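PDB 2JC5: exodeoxyribonuclease from Neisseria meningitidis, which probably cleaves the DNA backbone at apurinic or apyrimidinic sites during DNA repair, with magnesium or manganese as cofactor. Local coordinates for residues A7-I12 with K18-Y23; G11-Y16 with E41-A46; T203-R208 with A213-W218. One frame throughout, in Å; residues are numbered along the deposited sequence.

From the N terminus, strand 2-8 leads through a short turn into helix 12-17, and helix 20-26 follows. Contact 1 closes this first loop by setting F20 against the end of the strand. Contact 2 starts from the same stretch, sharing G11 and I12, and reaches further to residues 41-46. Its loop crosses that of contact 1 and includes strand 31-35, the neighbour of strand 2-8 in the six-stranded sheet. The two contacts touch, as F20 N probably makes a hydrogen bond to A15 O. Contact 3 comes much later. It closes a separate short loop around helix 210-213 and joins strand 204-205 to strand 217-225 of the other sheet.

Contact 1: residues A7-I12 with K18-Y23; sequences ANVNGI and KGFYEY. With MG (magnesium ion), chain B.
The F20 ring carries V9 over one face. V9 CG1 sits 3.9 Å from the ring centroid, 17° off the ring normal, and makes a CH-pi contact. It is displaced toward the rim, nearest to F20 CE2 and CZ. A7 CB approaches the same ring obliquely, 4.0 Å from F20 CE1. F244 adds an edge-to-face contact to this ring, and V32, V34 and A15 also touch it. The side chains of V9 and F20 cross at about a right angle. Chi1 of -64° sets V9 CG1 anti to the carbonyl carbon, which directs this branch onto the ring. All three touching residues are buried. The contact packs helix 20-26 against the end of strand 2-8, in the DNase I-like fold of the AP/ExoA family. The residues that alternate with A7 and V9, N8 and N10, serve the metal site instead. N8 OD1 accepts from N10 N at 2.9 Å, an Asx turn that ties the two asparagines together. N8 OD1 also accepts, at 2.9 Å, from the O of a water bound to the magnesium. N8 thus stands in the second shell, and its ND2 is bonded to D149. N10 OD1 binds the magnesium ion directly at 2.3 Å. Four waters and E36 OE1 complete the six ligands.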
loop_
_atom_site.group_PDB
_atom_site.type_symbol
_atom_site.label_atom_id
_atom_site.label_comp_id
_atom_site.label_asym_id
_atom_site.label_seq_id
_atom_site.Cartn_x
_atom_site.Cartn_y
_atom_site.Cartn_z
ATOM N N ALA A 7 -1.958 -5.066 0.784
ATOM C CA ALA A 7 -0.968 -6.130 0.879
ATOM C C ALA A 7 0.034 -6.054 -0.251
ATOM O O ALA A 7 -0.323 -6.161 -1.429
ATOM C CB ALA A 7 -1.648 -7.503 0.901
ATOM N N ASN A 8 1.296 -5.887 0.111
ATOM C CA ASN A 8 2.377 -6.132 -0.831
ATOM C C ASN A 8 2.614 -7.626 -0.839
ATOM O O ASN A 8 3.000 -8.219 0.187
ATOM C CB ASN A 8 3.634 -5.336 -0.461
ATOM C CG ASN A 8 4.811 -5.667 -1.363
ATOM O OD1 ASN A 8 4.978 -6.830 -1.786
ATOM N ND2 ASN A 8 5.634 -4.669 -1.664
ATOM N N VAL A 9 2.261 -8.242 -1.969
ATOM C CA VAL A 9 2.208 -9.702 -2.076
ATOM C C VAL A 9 3.515 -10.360 -2.487
ATOM O O VAL A 9 3.605 -11.590 -2.517
ATOM C CB VAL A 9 1.042 -10.172 -2.985
ATOM C CG1 VAL A 9 -0.309 -9.756 -2.347
ATOM C CG2 VAL A 9 1.194 -9.633 -4.443
ATOM N N ASN A 10 4.540 -9.549 -2.772
ATOM C CA ASN A 10 5.850 -10.088 -3.133
ATOM C C ASN A 10 5.732 -11.141 -4.237
ATOM O O ASN A 10 6.277 -12.233 -4.134
ATOM C CB ASN A 10 6.533 -10.670 -1.887
ATOM C CG ASN A 10 8.024 -10.874 -2.069
ATOM O OD1 ASN A 10 8.700 -10.083 -2.738
ATOM N ND2 ASN A 10 8.553 -11.920 -1.441
ATOM N N GLY A 11 5.011 -10.785 -5.291
ATOM C CA GLY A 11 4.744 -11.684 -6.392
ATOM C C GLY A 11 3.412 -12.364 -6.212
ATOM O O GLY A 11 3.264 -13.221 -5.329
ATOM N N ILE A 12 2.429 -12.014 -7.036
ATOM C CA ILE A 12 1.094 -12.558 -6.841
ATOM C C ILE A 12 1.062 -14.073 -7.099
ATOM O O ILE A 12 0.339 -14.821 -6.413
ATOM C CB ILE A 12 0.027 -11.803 -7.675
ATOM C CG1 ILE A 12 -1.377 -12.208 -7.227
ATOM C CG2 ILE A 12 0.199 -12.052 -9.180
ATOM C CD1 ILE A 12 -2.455 -11.299 -7.777
ATOM N N LYS A 18 0.782 -19.634 -1.492
ATOM C CA LYS A 18 0.846 -19.569 -0.033
ATOM C C LYS A 18 -0.495 -19.285 0.637
ATOM O O LYS A 18 -0.548 -19.081 1.845
ATOM C CB LYS A 18 1.847 -18.500 0.403
ATOM C CG LYS A 18 3.271 -18.769 0.014
ATOM C CD LYS A 18 4.160 -17.584 0.367
ATOM C CE LYS A 18 5.567 -17.726 -0.157
ATOM N NZ LYS A 18 6.286 -18.886 0.384
ATOM N N GLY A 19 -1.578 -19.291 -0.127
ATOM C CA GLY A 19 -2.926 -19.182 0.434
ATOM C C GLY A 19 -3.558 -17.815 0.327
ATOM O O GLY A 19 -4.627 -17.589 0.880
ATOM N N PHE A 20 -2.914 -16.891 -0.384
ATOM C CA PHE A 20 -3.442 -15.544 -0.439
ATOM C C PHE A 20 -4.799 -15.498 -1.124
ATOM O O PHE A 20 -5.663 -14.708 -0.732
ATOM C CB PHE A 20 -2.454 -14.574 -1.104
ATOM C CG PHE A 20 -2.884 -13.135 -1.017
ATOM C CD1 PHE A 20 -2.834 -12.459 0.190
ATOM C CD2 PHE A 20 -3.375 -12.473 -2.118
ATOM C CE1 PHE A 20 -3.263 -11.138 0.288
ATOM C CE2 PHE A 20 -3.811 -11.158 -2.028
ATOM C CZ PHE A 20 -3.741 -10.494 -0.813
ATOM N N TYR A 21 -5.010 -16.336 -2.139
ATOM C CA TYR A 21 -6.288 -16.320 -2.844
ATOM C C TYR A 21 -7.444 -16.629 -1.878
ATOM O O TYR A 21 -8.474 -15.946 -1.871
ATOM C CB TYR A 21 -6.290 -17.336 -3.980
ATOM C CG TYR A 21 -7.577 -17.348 -4.758
ATOM C CD1 TYR A 21 -7.920 -16.277 -5.547
ATOM C CD2 TYR A 21 -8.444 -18.450 -4.724
ATOM C CE1 TYR A 21 -9.076 -16.272 -6.281
ATOM C CE2 TYR A 21 -9.614 -18.446 -5.464
ATOM C CZ TYR A 21 -9.928 -17.342 -6.234
ATOM O OH TYR A 21 -11.091 -17.301 -7.006
ATOM N N GLU A 22 -7.277 -17.665 -1.059
ATOM C CA GLU A 22 -8.323 -18.060 -0.142
ATOM C C GLU A 22 -8.558 -16.969 0.894
ATOM O O GLU A 22 -9.696 -16.684 1.269
ATOM C CB GLU A 22 -7.965 -19.383 0.530
ATOM C CG GLU A 22 -8.027 -20.588 -0.409
ATOM C CD GLU A 22 -6.776 -20.801 -1.267
ATOM O OE1 GLU A 22 -5.812 -20.036 -1.157
ATOM O OE2 GLU A 22 -6.742 -21.775 -2.058
ATOM N N TYR A 23 -7.475 -16.322 1.309
ATOM C CA TYR A 23 -7.555 -15.219 2.252
ATOM C C TYR A 23 -8.357 -14.035 1.718
ATOM O O TYR A 23 -9.064 -13.378 2.474
ATOM C CB TYR A 23 -6.139 -14.763 2.623
ATOM C CG TYR A 23 -6.093 -13.550 3.528
ATOM C CD1 TYR A 23 -6.459 -13.642 4.855
ATOM C CD2 TYR A 23 -5.663 -12.319 3.050
ATOM C CE1 TYR A 23 -6.444 -12.526 5.683
ATOM C CE2 TYR A 23 -5.631 -11.207 3.860
ATOM C CZ TYR A 23 -6.016 -11.310 5.172
ATOM O OH TYR A 23 -5.965 -10.188 5.984
HETATM MG MG MG B . 9.001 -7.793 -2.621
HETATM O O HOH W 1 7.655 -7.688 -1.314
HETATM O O HOH W 2 10.296 -8.001 -3.919
HETATM O O HOH W 3 10.485 -7.866 -1.243
HETATM O O HOH W 4 9.259 -5.999 -2.421
#

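Contact 2: residues G11-Y16 with E41-A46; sequences GIRSAY and EADLSA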
loop_
_atom_site.group_PDB
_atom_site.type_symbol
_atom_site.label_atom_id
_atom_site.label_comp_id
_atom_site.label_asym_id
_atom_site.label_seq_id
_atom_site.Cartn_x
_atom_site.Cartn_y
_atom_site.Cartn_z
ATOM N N GLY A 11 5.011 -10.785 -5.291
ATOM C CA GLY A 11 4.744 -11.684 -6.392
ATOM C C GLY A 11 3.412 -12.364 -6.212
ATOM O O GLY A 11 3.264 -13.221 -5.329
ATOM N N ILE A 12 2.429 -12.014 -7.036
ATOM C CA ILE A 12 1.094 -12.558 -6.841
ATOM C C ILE A 12 1.062 -14.073 -7.099
ATOM O O ILE A 12 0.339 -14.821 -6.413
ATOM C CB ILE A 12 0.027 -11.803 -7.675
ATOM C CG1 ILE A 12 -1.377 -12.208 -7.227
ATOM C CG2 ILE A 12 0.199 -12.052 -9.180
ATOM C CD1 ILE A 12 -2.455 -11.299 -7.777
ATOM N N ARG A 13 1.868 -14.544 -8.041
ATOM C CA ARG A 13 1.906 -15.982 -8.285
ATOM C C ARG A 13 2.445 -16.728 -7.046
ATOM O O ARG A 13 1.897 -17.761 -6.626
ATOM C CB ARG A 13 2.675 -16.312 -9.571
ATOM C CG ARG A 13 1.897 -15.949 -10.820
ATOM C CD ARG A 13 2.725 -16.022 -12.090
ATOM N NE ARG A 13 3.648 -14.892 -12.195
ATOM C CZ ARG A 13 4.526 -14.738 -13.178
ATOM N NH1 ARG A 13 4.594 -15.640 -14.156
ATOM N NH2 ARG A 13 5.303 -13.664 -13.210
ATOM N N SER A 14 3.501 -16.196 -6.440
ATOM C CA SER A 14 3.998 -16.763 -5.187
ATOM C C SER A 14 2.982 -16.708 -4.059
ATOM O O SER A 14 2.809 -17.681 -3.314
ATOM C CB SER A 14 5.279 -16.059 -4.733
ATOM O OG SER A 14 6.400 -16.607 -5.393
ATOM N N ALA A 15 2.311 -15.573 -3.907
ATOM C CA ALA A 15 1.363 -15.402 -2.809
ATOM C C ALA A 15 0.195 -16.365 -2.958
ATOM O O ALA A 15 -0.323 -16.884 -1.957
ATOM C CB ALA A 15 0.865 -13.960 -2.749
ATOM N N TYR A 16 -0.234 -16.587 -4.196
ATOM C CA TYR A 16 -1.303 -17.552 -4.448
ATOM C C TYR A 16 -0.890 -18.986 -4.115
ATOM O O TYR A 16 -1.742 -19.780 -3.788
ATOM C CB TYR A 16 -1.798 -17.441 -5.895
ATOM C CG TYR A 16 -2.886 -16.408 -6.122
ATOM C CD1 TYR A 16 -2.900 -15.200 -5.450
ATOM C CD2 TYR A 16 -3.920 -16.645 -7.007
ATOM C CE1 TYR A 16 -3.904 -14.260 -5.662
ATOM C CE2 TYR A 16 -4.924 -15.720 -7.217
ATOM C CZ TYR A 16 -4.910 -14.525 -6.542
ATOM O OH TYR A 16 -5.905 -13.600 -6.742
ATOM N N GLU A 41 0.162 -8.589 -17.614
ATOM C CA GLU A 41 -1.209 -9.045 -17.814
ATOM C C GLU A 41 -1.264 -10.472 -18.372
ATOM O O GLU A 41 -2.075 -11.287 -17.926
ATOM C CB GLU A 41 -1.976 -8.065 -18.698
ATOM C CG GLU A 41 -3.474 -8.309 -18.742
ATOM C CD GLU A 41 -4.252 -7.142 -19.330
ATOM O OE1 GLU A 41 -3.921 -5.957 -19.045
ATOM O OE2 GLU A 41 -5.219 -7.427 -20.070
ATOM N N ALA A 42 -0.354 -10.780 -19.294
ATOM C CA ALA A 42 -0.279 -12.109 -19.896
ATOM C C ALA A 42 0.002 -13.228 -18.897
ATOM O O ALA A 42 -0.300 -14.390 -19.168
ATOM C CB ALA A 42 0.782 -12.127 -21.006
ATOM N N ASP A 43 0.598 -12.880 -17.757
ATOM C CA ASP A 43 0.945 -13.840 -16.710
ATOM C C ASP A 43 -0.136 -14.036 -15.668
ATOM O O ASP A 43 -0.020 -14.935 -14.828
ATOM C CB ASP A 43 2.193 -13.375 -15.940
ATOM C CG ASP A 43 3.365 -13.084 -16.827
ATOM O OD1 ASP A 43 3.763 -13.953 -17.630
ATOM O OD2 ASP A 43 3.956 -11.993 -16.674
ATOM N N LEU A 44 -1.155 -13.184 -15.681
ATOM C CA LEU A 44 -2.194 -13.244 -14.669
ATOM C C LEU A 44 -3.260 -14.254 -15.064
ATOM O O LEU A 44 -3.809 -14.178 -16.159
ATOM C CB LEU A 44 -2.870 -11.889 -14.499
ATOM C CG LEU A 44 -2.003 -10.713 -14.055
ATOM C CD1 LEU A 44 -2.808 -9.422 -14.108
ATOM C CD2 LEU A 44 -1.371 -10.911 -12.671
ATOM N N SER A 45 -3.557 -15.165 -14.148
ATOM C CA SER A 45 -4.661 -16.091 -14.329
ATOM C C SER A 45 -5.976 -15.353 -14.073
ATOM O O SER A 45 -5.988 -14.238 -13.531
ATOM C CB SER A 45 -4.500 -17.282 -13.386
ATOM O OG SER A 45 -3.269 -17.954 -13.613
ATOM N N ALA A 46 -7.094 -15.974 -14.454
ATOM C CA ALA A 46 -8.396 -15.370 -14.242
ATOM C C ALA A 46 -8.618 -15.017 -12.770
ATOM O O ALA A 46 -9.207 -13.979 -12.457
ATOM C CB ALA A 46 -9.501 -16.325 -14.738
HETATM O O HOH W 5 6.267 -15.112 -16.709
#
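Helix residues I12 and R13 run past D43 and L44, and the nearest CA atoms are those of R13 and L44, 8.1 Å apart. Residues 12-16 make up nearly all of helix 12-17, with G11 at the N-cap position. A15 N and Y16 N bond to G11 O and I12 O. Residues 41-43 form a short 3-10 segment, and L44 N bonds back to E41 O. In this DNase I-like fold the contact joins the first helix to the loop between strand 31-35 and helix 46-49. In one of two conformers modelled for I12, its CG2 meets L44 CD2 at 4.0 Å, and the side chains cross at about a right angle. On the outer side the R13 guanidinium stacks on the D43 carboxylate, their planes 12° apart. D43 CB lies over one guanidinium face, 3.8 Å from R13 NH1. The R13 chain bends at chi3 (-75°), which turns its flat end across the aspartate. The salt bridge from R13 NH1 to D43 OD1 is long, at 4.0 Å. D43 OD1 lies off the guanidinium plane with no N-H aimed at it, so the attraction is probably electrostatic alone. Stronger bonds hold both groups from outside, R13 NH2 to K38 O and D43 OD2 to Q40 N. One water in the guanidinium plane accepts from R13 NH1 at 3.1 Å and donates to D43 OD1 at 2.9 Å.

Contact 3: residues T203-R208 with A213-W218; sequences TWWSNR and AKDVGW. With BCN (bicine), chain C.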
loop_
_atom_site.group_PDB
_atom_site.type_symbol
_atom_site.label_atom_id
_atom_site.label_comp_id
_atom_site.label_asym_id
_atom_site.label_seq_id
_atom_site.Cartn_x
_atom_site.Cartn_y
_atom_site.Cartn_z
ATOM N N THR A 203 4.934 -4.122 9.334
ATOM C CA THR A 203 4.299 -4.750 8.184
ATOM C C THR A 203 5.277 -5.429 7.235
ATOM O O THR A 203 4.829 -6.071 6.294
ATOM C CB THR A 203 3.480 -3.721 7.362
ATOM O OG1 THR A 203 4.346 -2.705 6.839
ATOM C CG2 THR A 203 2.385 -3.090 8.213
ATOM N N TRP A 204 6.589 -5.313 7.490
ATOM C CA TRP A 204 7.606 -5.924 6.632
ATOM C C TRP A 204 8.789 -6.426 7.432
ATOM O O TRP A 204 9.226 -5.773 8.381
ATOM C CB TRP A 204 8.107 -4.901 5.603
ATOM C CG TRP A 204 9.177 -5.453 4.708
ATOM C CD1 TRP A 204 9.018 -6.290 3.649
ATOM C CD2 TRP A 204 10.572 -5.193 4.809
ATOM N NE1 TRP A 204 10.234 -6.581 3.086
ATOM C CE2 TRP A 204 11.210 -5.909 3.773
ATOM C CE3 TRP A 204 11.348 -4.422 5.673
ATOM C CZ2 TRP A 204 12.587 -5.894 3.586
ATOM C CZ3 TRP A 204 12.718 -4.414 5.489
ATOM C CH2 TRP A 204 13.323 -5.150 4.446
ATOM N N TRP A 205 9.304 -7.589 7.028
ATOM C CA TRP A 205 10.531 -8.171 7.565
ATOM C C TRP A 205 11.265 -8.738 6.366
ATOM O O TRP A 205 10.617 -9.241 5.448
ATOM C CB TRP A 205 10.226 -9.301 8.548
ATOM C CG TRP A 205 9.304 -8.919 9.664
ATOM C CD1 TRP A 205 9.655 -8.655 10.968
ATOM C CD2 TRP A 205 7.875 -8.734 9.594
ATOM N NE1 TRP A 205 8.533 -8.340 11.696
ATOM C CE2 TRP A 205 7.435 -8.376 10.882
ATOM C CE3 TRP A 205 6.928 -8.860 8.570
ATOM C CZ2 TRP A 205 6.101 -8.120 11.164
ATOM C CZ3 TRP A 205 5.614 -8.609 8.854
ATOM C CH2 TRP A 205 5.206 -8.255 10.141
ATOM N N SER A 206 12.598 -8.696 6.359
ATOM C CA SER A 206 13.308 -9.014 5.124
ATOM C C SER A 206 13.243 -10.469 4.674
ATOM O O SER A 206 13.480 -10.754 3.501
ATOM C CB SER A 206 14.755 -8.554 5.178
ATOM O OG SER A 206 15.540 -9.379 5.989
ATOM N N ASN A 207 12.957 -11.396 5.576
ATOM C CA ASN A 207 12.749 -12.784 5.191
ATOM C C ASN A 207 11.834 -13.449 6.227
ATOM O O ASN A 207 11.500 -12.839 7.267
ATOM C CB ASN A 207 14.112 -13.490 5.038
ATOM C CG ASN A 207 14.900 -13.506 6.333
ATOM O OD1 ASN A 207 14.421 -14.034 7.339
ATOM N ND2 ASN A 207 16.108 -12.915 6.325
ATOM N N ARG A 208 11.403 -14.670 5.951
ATOM C CA ARG A 208 10.517 -15.400 6.862
ATOM C C ARG A 208 11.309 -16.264 7.841
ATOM O O ARG A 208 10.721 -17.048 8.612
ATOM C CB ARG A 208 9.508 -16.256 6.064
ATOM C CG ARG A 208 10.076 -17.479 5.376
ATOM C CD ARG A 208 9.002 -18.189 4.554
ATOM N NE ARG A 208 8.733 -17.508 3.280
ATOM C CZ ARG A 208 8.990 -18.000 2.065
ATOM N NH1 ARG A 208 9.543 -19.195 1.903
ATOM N NH2 ARG A 208 8.704 -17.281 0.986
ATOM N N ALA A 213 11.413 -14.185 12.740
ATOM C CA ALA A 213 11.387 -14.823 14.056
ATOM C C ALA A 213 11.825 -13.860 15.166
ATOM O O ALA A 213 11.282 -13.901 16.297
ATOM C CB ALA A 213 12.288 -16.052 14.033
ATOM N N LYS A 214 12.780 -12.992 14.842
ATOM C CA LYS A 214 13.320 -12.029 15.790
ATOM C C LYS A 214 12.650 -10.661 15.656
ATOM O O LYS A 214 13.073 -9.701 16.289
ATOM C CB LYS A 214 14.839 -11.935 15.633
ATOM C CG LYS A 214 15.514 -13.253 15.988
ATOM C CD LYS A 214 16.973 -13.318 15.603
ATOM C CE LYS A 214 17.571 -14.634 16.101
ATOM N NZ LYS A 214 18.987 -14.802 15.678
ATOM N N ASP A 215 11.595 -10.589 14.838
ATOM C CA ASP A 215 10.765 -9.384 14.709
ATOM C C ASP A 215 11.565 -8.139 14.354
ATOM O O ASP A 215 11.339 -7.061 14.922
ATOM C CB ASP A 215 9.955 -9.132 15.989
ATOM C CG ASP A 215 8.713 -8.287 15.747
ATOM O OD1 ASP A 215 8.225 -8.226 14.587
ATOM O OD2 ASP A 215 8.204 -7.693 16.725
ATOM N N VAL A 216 12.482 -8.288 13.387
ATOM C CA VAL A 216 13.259 -7.161 12.859
ATOM C C VAL A 216 12.413 -6.501 11.776
ATOM O O VAL A 216 12.662 -6.629 10.585
ATOM C CB VAL A 216 14.639 -7.615 12.330
ATOM C CG1 VAL A 216 15.493 -6.403 12.010
ATOM C CG2 VAL A 216 15.346 -8.487 13.375
ATOM N N GLY A 217 11.359 -5.835 12.222
ATOM C CA GLY A 217 10.339 -5.343 11.327
ATOM C C GLY A 217 10.378 -3.854 11.081
ATOM O O GLY A 217 11.023 -3.080 11.810
ATOM N N TRP A 218 9.655 -3.468 10.032
ATOM C CA TRP A 218 9.447 -2.085 9.691
ATOM C C TRP A 218 7.981 -1.894 9.353
ATOM O O TRP A 218 7.386 -2.754 8.701
ATOM C CB TRP A 218 10.216 -1.694 8.425
ATOM C CG TRP A 218 11.704 -1.847 8.412
ATOM C CD1 TRP A 218 12.442 -2.964 8.707
ATOM C CD2 TRP A 218 12.633 -0.860 7.953
ATOM N NE1 TRP A 218 13.779 -2.703 8.516
ATOM C CE2 TRP A 218 13.922 -1.427 8.040
ATOM C CE3 TRP A 218 12.500 0.463 7.498
ATOM C CZ2 TRP A 218 15.067 -0.721 7.687
ATOM C CZ3 TRP A 218 13.630 1.149 7.126
ATOM C CH2 TRP A 218 14.902 0.567 7.236
HETATM N N1 BCN C . 13.465 -0.928 2.236
HETATM C C1 BCN C . 12.989 0.383 1.737
HETATM C C2 BCN C . 13.749 0.860 0.523
HETATM O O21 BCN C . 13.350 1.918 -0.043
HETATM O O22 BCN C . 14.724 0.199 0.129
HETATM C C3 BCN C . 12.507 -2.020 2.004
HETATM C C4 BCN C . 12.799 -2.657 0.659
HETATM O O4 BCN C . 14.185 -3.058 0.519
HETATM C C5 BCN C . 13.837 -0.847 3.693
HETATM C C6 BCN C . 14.949 -1.834 4.022
HETATM O O6 BCN C . 15.929 -1.904 2.984
HETATM O O HOH W 6 14.167 -7.262 8.436
#
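W204 turns the edge of its six-membered ring toward the face of the W218 five-membered ring. The planes stand at 71°, with centroids 5.0 Å apart. The side chains run side by side and point the same way, and W204 CE3 comes within 3.5 Å of W218 CD1. Bicine touches both residues: its C3 lies over a face of W204, and its C5 and C6 lie over the W218 face that meets W204. On the other face of W204 lies the backbone N of S206. W205 points to the opposite side of the sheet. Chi1 of -54° swings its indole toward G217 and D215. The ring comes obliquely against G217, with W205 CD1 3.4 Å from G217 CA. W205 NE1 donates to D215 OD1 at 2.9 Å, nearly in the indole plane and along the C-O axis. Ring and carboxylate are nearly coplanar. W204 and W218 form an antiparallel hydrogen-bonded pair in a weakly bonded strand pairing. T203 and W204 both face W218, a classic beta bulge. T203 N and W204 N donate to W218 O, while W218 N returns a 2.9 Å bond to W204 O. D215 is the C-prime residue of the Schellman motif that ends helix 210-213. The tryptophan pair thus walls the bicine pocket, and W204 NE1 hydrogen-bonds to D246, which binds metal in another structure of this protein but not in this model.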